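Local atomic coordinates of phosphatidylserine synthase (Haemophilus influenzae, PDB entry 3HSI), a protein that belongs to the phospholipase D superfamily, with a PLD-like domain built on a mixed beta-sheet flanked by helices. Residues Glu302-Tyr314 against Gly325-Phe338. Numbering follows the deposited sequence.
Sequences EIIVGDKVANDFY and GALPYLYESNLRRF
Lys308 and Glu332 form a salt bridge between the loop after strand 300-306 and helix 327-341. Bent at its last two torsions (chi3 -59°, chi4 -65°), the lysine brings NZ to 2.8 Å from Glu332 OE1, on the syn side of the carboxylate and 20° out of its plane; a second, weak bond goes to OE2. A water accepts from the backbone N of Lys308; its very short approach to Glu332 OE1 is doubtful. Glu429 gives the ammonium a second carboxylate, and Tyr434 OH bonds to Glu332 OE2.

The aliphatic part of the same lysine lies over one face of Tyr329, with CD 3.8 Å from the ring centroid in a CH-pi contact. A second such contact places Leu327 CD1 almost centrally over Phe313, 4.1 Å from the centroid of that ring. Between these two points Pro328 is packed against the loop: its CB meets Lys308 O at 3.6 Å, its CG reaches Tyr314 N, and Asn311 crosses it at about a right angle. Asn311 OD1 accepts a 2.8 Å hydrogen bond from Phe313 N on an in-plane lone pair, closing an Asx turn that holds the amide while ND2 faces the edge of Tyr331. Where the loop meets Gly325, Phe313 O receives a CA-H...O contact from Gly325 CA (3.2 Å).

Farther along the helix the contact is purely apolar. Val305 CG2 and Leu335 CD2 meet tip to tip at 4.0 Å, and Ile303 CD1 approaches the Phe338 ring obliquely, 3.7 Å from its CE2.

Within the PLD-like domain, the contact joins the first strand of a beta-alpha-beta crossover, and its following loop, to the crossover helix; short helix 343-348 completes the connection to parallel strand 351-356. Leu355 of that strand touches both Val305 and Leu335, while helix 436-447 packs against Tyr329.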
ATOM      1  N   GLU C 302      28.779   9.680   2.588  1.00 20.43           N
ATOM      2  CA  GLU C 302      28.448  11.050   2.308  1.00 20.50           C
ATOM      3  C   GLU C 302      26.987  11.103   1.831  1.00 19.69           C
ATOM      4  O   GLU C 302      26.609  10.409   0.918  1.00 19.57           O
ATOM      5  CB  GLU C 302      29.408  11.597   1.233  1.00 20.33           C
ATOM      6  CG  GLU C 302      29.097  13.022   0.836  1.00 25.02           C
ATOM      7  CD  GLU C 302      29.993  13.551  -0.278  1.00 34.94           C
ATOM      8  OE1 GLU C 302      30.911  12.814  -0.739  1.00 38.08           O
ATOM      9  OE2 GLU C 302      29.791  14.727  -0.682  1.00 38.79           O
ATOM     10  N   ILE C 303      26.169  11.945   2.444  1.00 19.55           N
ATOM     11  CA  ILE C 303      24.778  12.054   2.031  1.00 20.45           C
ATOM     12  C   ILE C 303      24.504  13.490   1.668  1.00 20.45           C
ATOM     13  O   ILE C 303      24.849  14.409   2.427  1.00 20.53           O
ATOM     14  CB  ILE C 303      23.821  11.582   3.155  1.00 21.14           C
ATOM     15  CG1 ILE C 303      24.171  10.136   3.557  1.00 20.33           C
ATOM     16  CG2 ILE C 303      22.354  11.735   2.682  1.00 21.17           C
ATOM     17  CD1 ILE C 303      23.434   9.593   4.835  1.00 22.47           C
ATOM     18  N   ILE C 304      23.939  13.693   0.484  1.00 19.90           N
ATOM     19  CA  ILE C 304      23.660  15.031   0.012  1.00 20.24           C
ATOM     20  C   ILE C 304      22.160  15.148  -0.197  1.00 20.89           C
ATOM     21  O   ILE C 304      21.596  14.425  -0.992  1.00 21.06           O
ATOM     22  CB  ILE C 304      24.408  15.333  -1.339  1.00 19.91           C
ATOM     23  CG1 ILE C 304      25.853  14.821  -1.267  1.00 19.33           C
ATOM     24  CG2 ILE C 304      24.331  16.834  -1.669  1.00 19.03           C
ATOM     25  CD1 ILE C 304      26.802  15.154  -2.547  1.00 20.18           C
ATOM     26  N   VAL C 305      21.521  16.058   0.527  1.00 21.93           N
ATOM     27  CA  VAL C 305      20.090  16.330   0.387  1.00 21.78           C
ATOM     28  C   VAL C 305      19.888  17.820   0.284  1.00 22.05           C
ATOM     29  O   VAL C 305      20.807  18.595   0.546  1.00 22.72           O
ATOM     30  CB  VAL C 305      19.278  15.811   1.620  1.00 22.56           C
ATOM     31  CG1 VAL C 305      19.242  14.313   1.601  1.00 22.71           C
ATOM     32  CG2 VAL C 305      19.903  16.307   2.922  1.00 21.17           C
ATOM     33  N   GLY C 306      18.687  18.222  -0.107  1.00 22.28           N
ATOM     34  CA  GLY C 306      18.311  19.606  -0.089  1.00 22.33           C
ATOM     35  C   GLY C 306      18.025  20.082   1.322  1.00 24.00           C
ATOM     36  O   GLY C 306      17.496  19.331   2.170  1.00 23.11           O
ATOM     37  N   ASP C 307      18.424  21.328   1.574  1.00 24.77           N
ATOM     38  CA  ASP C 307      17.848  22.140   2.649  1.00 26.54           C
ATOM     39  C   ASP C 307      16.329  22.167   2.500  1.00 26.39           C
ATOM     40  O   ASP C 307      15.831  22.165   1.379  1.00 25.55           O
ATOM     41  CB  ASP C 307      18.373  23.579   2.524  1.00 26.87           C
ATOM     42  CG  ASP C 307      18.236  24.383   3.817  1.00 30.23           C
ATOM     43  OD1 ASP C 307      19.291  24.745   4.403  1.00 33.85           O
ATOM     44  OD2 ASP C 307      17.101  24.696   4.232  1.00 30.17           O
ATOM     45  N   LYS C 308      15.620  22.197   3.634  1.00 26.87           N
ATOM     46  CA  LYS C 308      14.184  22.529   3.733  1.00 27.36           C
ATOM     47  C   LYS C 308      13.673  23.433   2.611  1.00 27.13           C
ATOM     48  O   LYS C 308      12.658  23.169   1.986  1.00 27.22           O
ATOM     49  CB  LYS C 308      13.957  23.360   5.008  1.00 27.94           C
ATOM     50  CG  LYS C 308      13.738  22.613   6.249  1.00 29.07           C
ATOM     51  CD  LYS C 308      12.924  23.453   7.268  1.00 29.73           C
ATOM     52  CE  LYS C 308      13.527  24.794   7.713  1.00 30.23           C
ATOM     53  NZ  LYS C 308      14.805  24.733   8.502  1.00 28.81           N
ATOM     54  N   VAL C 309      14.384  24.529   2.404  1.00 26.99           N
ATOM     55  CA  VAL C 309      13.981  25.560   1.479  1.00 27.60           C
ATOM     56  C   VAL C 309      14.172  25.128   0.020  1.00 27.61           C
ATOM     57  O   VAL C 309      13.580  25.722  -0.872  1.00 27.69           O
ATOM     58  CB  VAL C 309      14.771  26.841   1.775  1.00 28.22           C
ATOM     59  CG1 VAL C 309      14.552  27.896   0.695  1.00 28.41           C
ATOM     60  CG2 VAL C 309      14.379  27.384   3.170  1.00 28.15           C
ATOM     61  N   ALA C 310      14.977  24.090  -0.222  1.00 27.39           N
ATOM     62  CA  ALA C 310      15.141  23.538  -1.583  1.00 27.10           C
ATOM     63  C   ALA C 310      14.157  22.386  -1.938  1.00 27.44           C
ATOM     64  O   ALA C 310      14.260  21.750  -2.979  1.00 26.64           O
ATOM     65  CB  ALA C 310      16.571  23.106  -1.777  1.00 26.54           C
ATOM     66  N   ASN C 311      13.223  22.103  -1.043  1.00 28.70           N
ATOM     67  CA  ASN C 311      12.141  21.146  -1.276  1.00 30.03           C
ATOM     68  C   ASN C 311      11.004  21.890  -1.968  1.00 31.11           C
ATOM     69  O   ASN C 311      10.701  23.017  -1.602  1.00 31.37           O
ATOM     70  CB  ASN C 311      11.680  20.624   0.080  1.00 30.28           C
ATOM     71  CG  ASN C 311      10.647  19.516  -0.032  1.00 33.09           C
ATOM     72  OD1 ASN C 311       9.471  19.749  -0.369  1.00 37.67           O
ATOM     73  ND2 ASN C 311      11.071  18.309   0.267  1.00 34.19           N
ATOM     74  N   ASP C 312      10.346  21.297  -2.958  1.00 32.82           N
ATOM     75  CA  ASP C 312       9.264  22.048  -3.638  1.00 34.40           C
ATOM     76  C   ASP C 312       7.906  22.192  -2.880  1.00 34.57           C
ATOM     77  O   ASP C 312       6.985  22.883  -3.360  1.00 33.86           O
ATOM     78  CB  ASP C 312       9.052  21.573  -5.072  1.00 35.50           C
ATOM     79  CG  ASP C 312       8.706  20.107  -5.154  1.00 38.89           C
ATOM     80  OD1 ASP C 312       9.506  19.270  -4.665  1.00 42.86           O
ATOM     81  OD2 ASP C 312       7.632  19.790  -5.722  1.00 43.18           O
ATOM     82  N   PHE C 313       7.776  21.538  -1.724  1.00 34.82           N
ATOM     83  CA  PHE C 313       6.598  21.736  -0.860  1.00 34.78           C
ATOM     84  C   PHE C 313       6.815  22.833   0.151  1.00 34.00           C
ATOM     85  O   PHE C 313       5.886  23.198   0.869  1.00 33.77           O
ATOM     86  CB  PHE C 313       6.237  20.457  -0.116  1.00 35.01           C
ATOM     87  CG  PHE C 313       5.722  19.377  -1.005  1.00 38.58           C
ATOM     88  CD1 PHE C 313       4.397  19.378  -1.418  1.00 40.64           C
ATOM     89  CD2 PHE C 313       6.555  18.348  -1.425  1.00 42.18           C
ATOM     90  CE1 PHE C 313       3.905  18.373  -2.234  1.00 42.27           C
ATOM     91  CE2 PHE C 313       6.069  17.334  -2.253  1.00 43.60           C
ATOM     92  CZ  PHE C 313       4.741  17.354  -2.656  1.00 43.61           C
ATOM     93  N   TYR C 314       8.051  23.332   0.231  1.00 33.68           N
ATOM     94  CA  TYR C 314       8.374  24.427   1.136  1.00 33.58           C
ATOM     95  C   TYR C 314       7.505  25.648   0.815  1.00 34.00           C
ATOM     96  O   TYR C 314       7.327  25.980  -0.345  1.00 35.01           O
ATOM     97  CB  TYR C 314       9.880  24.770   1.102  1.00 32.70           C
ATOM     98  CG  TYR C 314      10.250  25.874   2.074  1.00 31.13           C
ATOM     99  CD1 TYR C 314      10.463  27.186   1.627  1.00 30.68           C
ATOM    100  CD2 TYR C 314      10.335  25.632   3.445  1.00 29.44           C
ATOM    101  CE1 TYR C 314      10.788  28.226   2.525  1.00 28.18           C
ATOM    102  CE2 TYR C 314      10.669  26.675   4.351  1.00 30.42           C
ATOM    103  CZ  TYR C 314      10.889  27.962   3.865  1.00 29.73           C
ATOM    104  OH  TYR C 314      11.209  29.000   4.737  1.00 36.36           O
ATOM    105  N   GLY C 325       3.123  21.853   3.287  1.00 27.05           N
ATOM    106  CA  GLY C 325       4.281  22.685   3.576  1.00 26.55           C
ATOM    107  C   GLY C 325       4.958  22.244   4.852  1.00 26.12           C
ATOM    108  O   GLY C 325       5.973  22.804   5.228  1.00 26.32           O
ATOM    109  N   ALA C 326       4.392  21.242   5.524  1.00 25.23           N
ATOM    110  CA  ALA C 326       5.045  20.671   6.686  1.00 25.00           C
ATOM    111  C   ALA C 326       6.027  19.560   6.267  1.00 25.29           C
ATOM    112  O   ALA C 326       6.914  19.196   7.034  1.00 24.57           O
ATOM    113  CB  ALA C 326       4.016  20.148   7.676  1.00 24.66           C
ATOM    114  N   LEU C 327       5.879  19.035   5.051  1.00 25.25           N
ATOM    115  CA  LEU C 327       6.705  17.916   4.626  1.00 26.11           C
ATOM    116  C   LEU C 327       8.201  18.172   4.705  1.00 25.31           C
ATOM    117  O   LEU C 327       8.913  17.344   5.281  1.00 25.86           O
ATOM    118  CB  LEU C 327       6.328  17.367   3.234  1.00 26.48           C
ATOM    119  CG  LEU C 327       4.959  16.696   3.051  1.00 29.59           C
ATOM    120  CD1 LEU C 327       4.783  16.209   1.619  1.00 31.04           C
ATOM    121  CD2 LEU C 327       4.734  15.547   4.021  1.00 29.76           C
ATOM    122  N   PRO C 328       8.699  19.298   4.143  1.00 24.92           N
ATOM    123  CA  PRO C 328      10.176  19.540   4.275  1.00 24.24           C
ATOM    124  C   PRO C 328      10.700  19.566   5.740  1.00 23.88           C
ATOM    125  O   PRO C 328      11.872  19.250   6.015  1.00 24.25           O
ATOM    126  CB  PRO C 328      10.400  20.906   3.597  1.00 23.53           C
ATOM    127  CG  PRO C 328       9.080  21.326   2.999  1.00 24.46           C
ATOM    128  CD  PRO C 328       7.983  20.423   3.502  1.00 24.62           C
ATOM    129  N   TYR C 329       9.827  19.920   6.672  1.00 23.51           N
ATOM    130  CA  TYR C 329      10.176  19.965   8.088  1.00 22.87           C
ATOM    131  C   TYR C 329      10.189  18.601   8.722  1.00 23.56           C
ATOM    132  O   TYR C 329      11.019  18.327   9.616  1.00 23.28           O
ATOM    133  CB  TYR C 329       9.181  20.831   8.841  1.00 22.58           C
ATOM    134  CG  TYR C 329       9.253  22.306   8.513  1.00 21.10           C
ATOM    135  CD1 TYR C 329      10.010  23.165   9.295  1.00 20.08           C
ATOM    136  CD2 TYR C 329       8.553  22.843   7.427  1.00 22.74           C
ATOM    137  CE1 TYR C 329      10.060  24.547   9.033  1.00 19.78           C
ATOM    138  CE2 TYR C 329       8.612  24.216   7.141  1.00 22.50           C
ATOM    139  CZ  TYR C 329       9.359  25.051   7.966  1.00 21.89           C
ATOM    140  OH  TYR C 329       9.444  26.387   7.698  1.00 27.79           O
ATOM    141  N   LEU C 330       9.223  17.773   8.317  1.00 22.92           N
ATOM    142  CA  LEU C 330       9.253  16.367   8.668  1.00 24.36           C
ATOM    143  C   LEU C 330      10.591  15.704   8.251  1.00 24.34           C
ATOM    144  O   LEU C 330      11.231  15.025   9.066  1.00 23.65           O
ATOM    145  CB  LEU C 330       8.048  15.624   8.077  1.00 24.46           C
ATOM    146  CG  LEU C 330       7.961  14.113   8.378  1.00 27.47           C
ATOM    147  CD1 LEU C 330       7.966  13.796   9.889  1.00 29.87           C
ATOM    148  CD2 LEU C 330       6.735  13.486   7.721  1.00 26.60           C
ATOM    149  N   TYR C 331      11.019  15.933   7.005  1.00 24.75           N
ATOM    150  CA  TYR C 331      12.286  15.358   6.514  1.00 25.82           C
ATOM    151  C   TYR C 331      13.476  15.910   7.239  1.00 25.05           C
ATOM    152  O   TYR C 331      14.372  15.160   7.560  1.00 25.06           O
ATOM    153  CB  TYR C 331      12.482  15.524   4.994  1.00 25.95           C
ATOM    154  CG  TYR C 331      11.377  14.846   4.219  1.00 28.58           C
ATOM    155  CD1 TYR C 331      10.939  13.588   4.585  1.00 30.13           C
ATOM    156  CD2 TYR C 331      10.743  15.484   3.148  1.00 29.68           C
ATOM    157  CE1 TYR C 331       9.908  12.960   3.900  1.00 33.76           C
ATOM    158  CE2 TYR C 331       9.699  14.859   2.458  1.00 32.06           C
ATOM    159  CZ  TYR C 331       9.301  13.593   2.839  1.00 33.22           C
ATOM    160  OH  TYR C 331       8.281  12.942   2.180  1.00 37.79           O
ATOM    161  N   GLU C 332      13.487  17.213   7.490  1.00 25.12           N
ATOM    162  CA  GLU C 332      14.614  17.810   8.182  1.00 25.52           C
ATOM    163  C   GLU C 332      14.713  17.214   9.581  1.00 25.64           C
ATOM    164  O   GLU C 332      15.799  16.856  10.026  1.00 25.79           O
ATOM    165  CB  GLU C 332      14.472  19.317   8.271  1.00 25.26           C
ATOM    166  CG  GLU C 332      15.784  20.038   8.594  1.00 28.48           C
ATOM    167  CD  GLU C 332      15.596  21.544   8.883  1.00 32.43           C
ATOM    168  OE1 GLU C 332      16.304  22.355   8.251  1.00 34.20           O
ATOM    169  OE2 GLU C 332      14.741  21.925   9.728  1.00 33.40           O
ATOM    170  N   SER C 333      13.596  17.091  10.287  1.00 25.51           N
ATOM    171  CA  SER C 333      13.730  16.620  11.655  1.00 27.29           C
ATOM    172  C   SER C 333      14.152  15.146  11.722  1.00 27.33           C
ATOM    173  O   SER C 333      14.839  14.744  12.656  1.00 27.51           O
ATOM    174  CB  SER C 333      12.499  16.944  12.521  1.00 26.74           C
ATOM    175  OG  SER C 333      11.332  16.570  11.877  1.00 29.02           O
ATOM    176  N   ASN C 334      13.791  14.372  10.695  1.00 27.58           N
ATOM    177  CA  ASN C 334      14.305  13.022  10.560  1.00 28.08           C
ATOM    178  C   ASN C 334      15.831  12.996  10.297  1.00 27.20           C
ATOM    179  O   ASN C 334      16.563  12.198  10.897  1.00 27.20           O
ATOM    180  CB  ASN C 334      13.467  12.202   9.548  1.00 28.77           C
ATOM    181  CG  ASN C 334      12.188  11.602  10.210  1.00 31.02           C
ATOM    182  OD1 ASN C 334      12.289  10.846  11.169  1.00 37.75           O
ATOM    183  ND2 ASN C 334      11.011  11.960   9.719  1.00 30.51           N
ATOM    184  N   LEU C 335      16.300  13.886   9.428  1.00 26.08           N
ATOM    185  CA  LEU C 335      17.738  14.127   9.267  1.00 25.11           C
ATOM    186  C   LEU C 335      18.409  14.554  10.583  1.00 23.93           C
ATOM    187  O   LEU C 335      19.462  14.041  10.965  1.00 23.76           O
ATOM    188  CB  LEU C 335      17.957  15.198   8.209  1.00 25.23           C
ATOM    189  CG  LEU C 335      19.423  15.458   7.909  1.00 25.37           C
ATOM    190  CD1 LEU C 335      20.084  14.186   7.346  1.00 23.66           C
ATOM    191  CD2 LEU C 335      19.512  16.603   6.932  1.00 27.87           C
ATOM    192  N   ARG C 336      17.790  15.475  11.308  1.00 23.53           N
ATOM    193  CA  ARG C 336      18.388  15.911  12.577  1.00 23.00           C
ATOM    194  C   ARG C 336      18.572  14.737  13.554  1.00 23.27           C
ATOM    195  O   ARG C 336      19.613  14.632  14.211  1.00 23.19           O
ATOM    196  CB  ARG C 336      17.601  17.056  13.229  1.00 21.94           C
ATOM    197  CG  ARG C 336      18.433  17.857  14.254  1.00 20.69           C
ATOM    198  CD  ARG C 336      17.610  19.024  14.782  1.00 21.90           C
ATOM    199  NE  ARG C 336      18.361  19.919  15.657  1.00 18.82           N
ATOM    200  CZ  ARG C 336      18.422  19.788  16.972  1.00 23.61           C
ATOM    201  NH1 ARG C 336      17.792  18.784  17.572  1.00 24.70           N
ATOM    202  NH2 ARG C 336      19.114  20.656  17.692  1.00 25.34           N
ATOM    203  N   ARG C 337      17.563  13.880  13.644  1.00 23.48           N
ATOM    204  CA  ARG C 337      17.638  12.678  14.466  1.00 25.03           C
ATOM    205  C   ARG C 337      18.758  11.715  14.035  1.00 24.52           C
ATOM    206  O   ARG C 337      19.419  11.091  14.871  1.00 24.29           O
ATOM    207  CB  ARG C 337      16.300  11.926  14.445  1.00 25.05           C
ATOM    208  CG  ARG C 337      16.117  11.046  15.651  1.00 30.57           C
ATOM    209  CD  ARG C 337      14.691  10.493  15.777  1.00 38.69           C
ATOM    210  NE  ARG C 337      14.524   9.221  15.066  1.00 44.91           N
ATOM    211  CZ  ARG C 337      13.957   9.089  13.861  1.00 48.70           C
ATOM    212  NH1 ARG C 337      13.501  10.155  13.202  1.00 48.54           N
ATOM    213  NH2 ARG C 337      13.844   7.880  13.309  1.00 49.64           N
ATOM    214  N   PHE C 338      18.927  11.579  12.726  1.00 24.53           N
ATOM    215  CA  PHE C 338      19.977  10.758  12.149  1.00 24.97           C
ATOM    216  C   PHE C 338      21.364  11.301  12.487  1.00 25.07           C
ATOM    217  O   PHE C 338      22.262  10.539  12.839  1.00 26.12           O
ATOM    218  CB  PHE C 338      19.786  10.748  10.640  1.00 24.73           C
ATOM    219  CG  PHE C 338      20.842  10.015   9.895  1.00 24.15           C
ATOM    220  CD1 PHE C 338      20.841   8.623   9.853  1.00 21.91           C
ATOM    221  CD2 PHE C 338      21.817  10.733   9.166  1.00 24.18           C
ATOM    222  CE1 PHE C 338      21.834   7.945   9.112  1.00 26.13           C
ATOM    223  CE2 PHE C 338      22.795  10.081   8.415  1.00 23.40           C
ATOM    224  CZ  PHE C 338      22.812   8.685   8.368  1.00 21.95           C
TER
HETATM  225  O   HOH W   1      17.040  21.499   6.098  1.00 28.57           O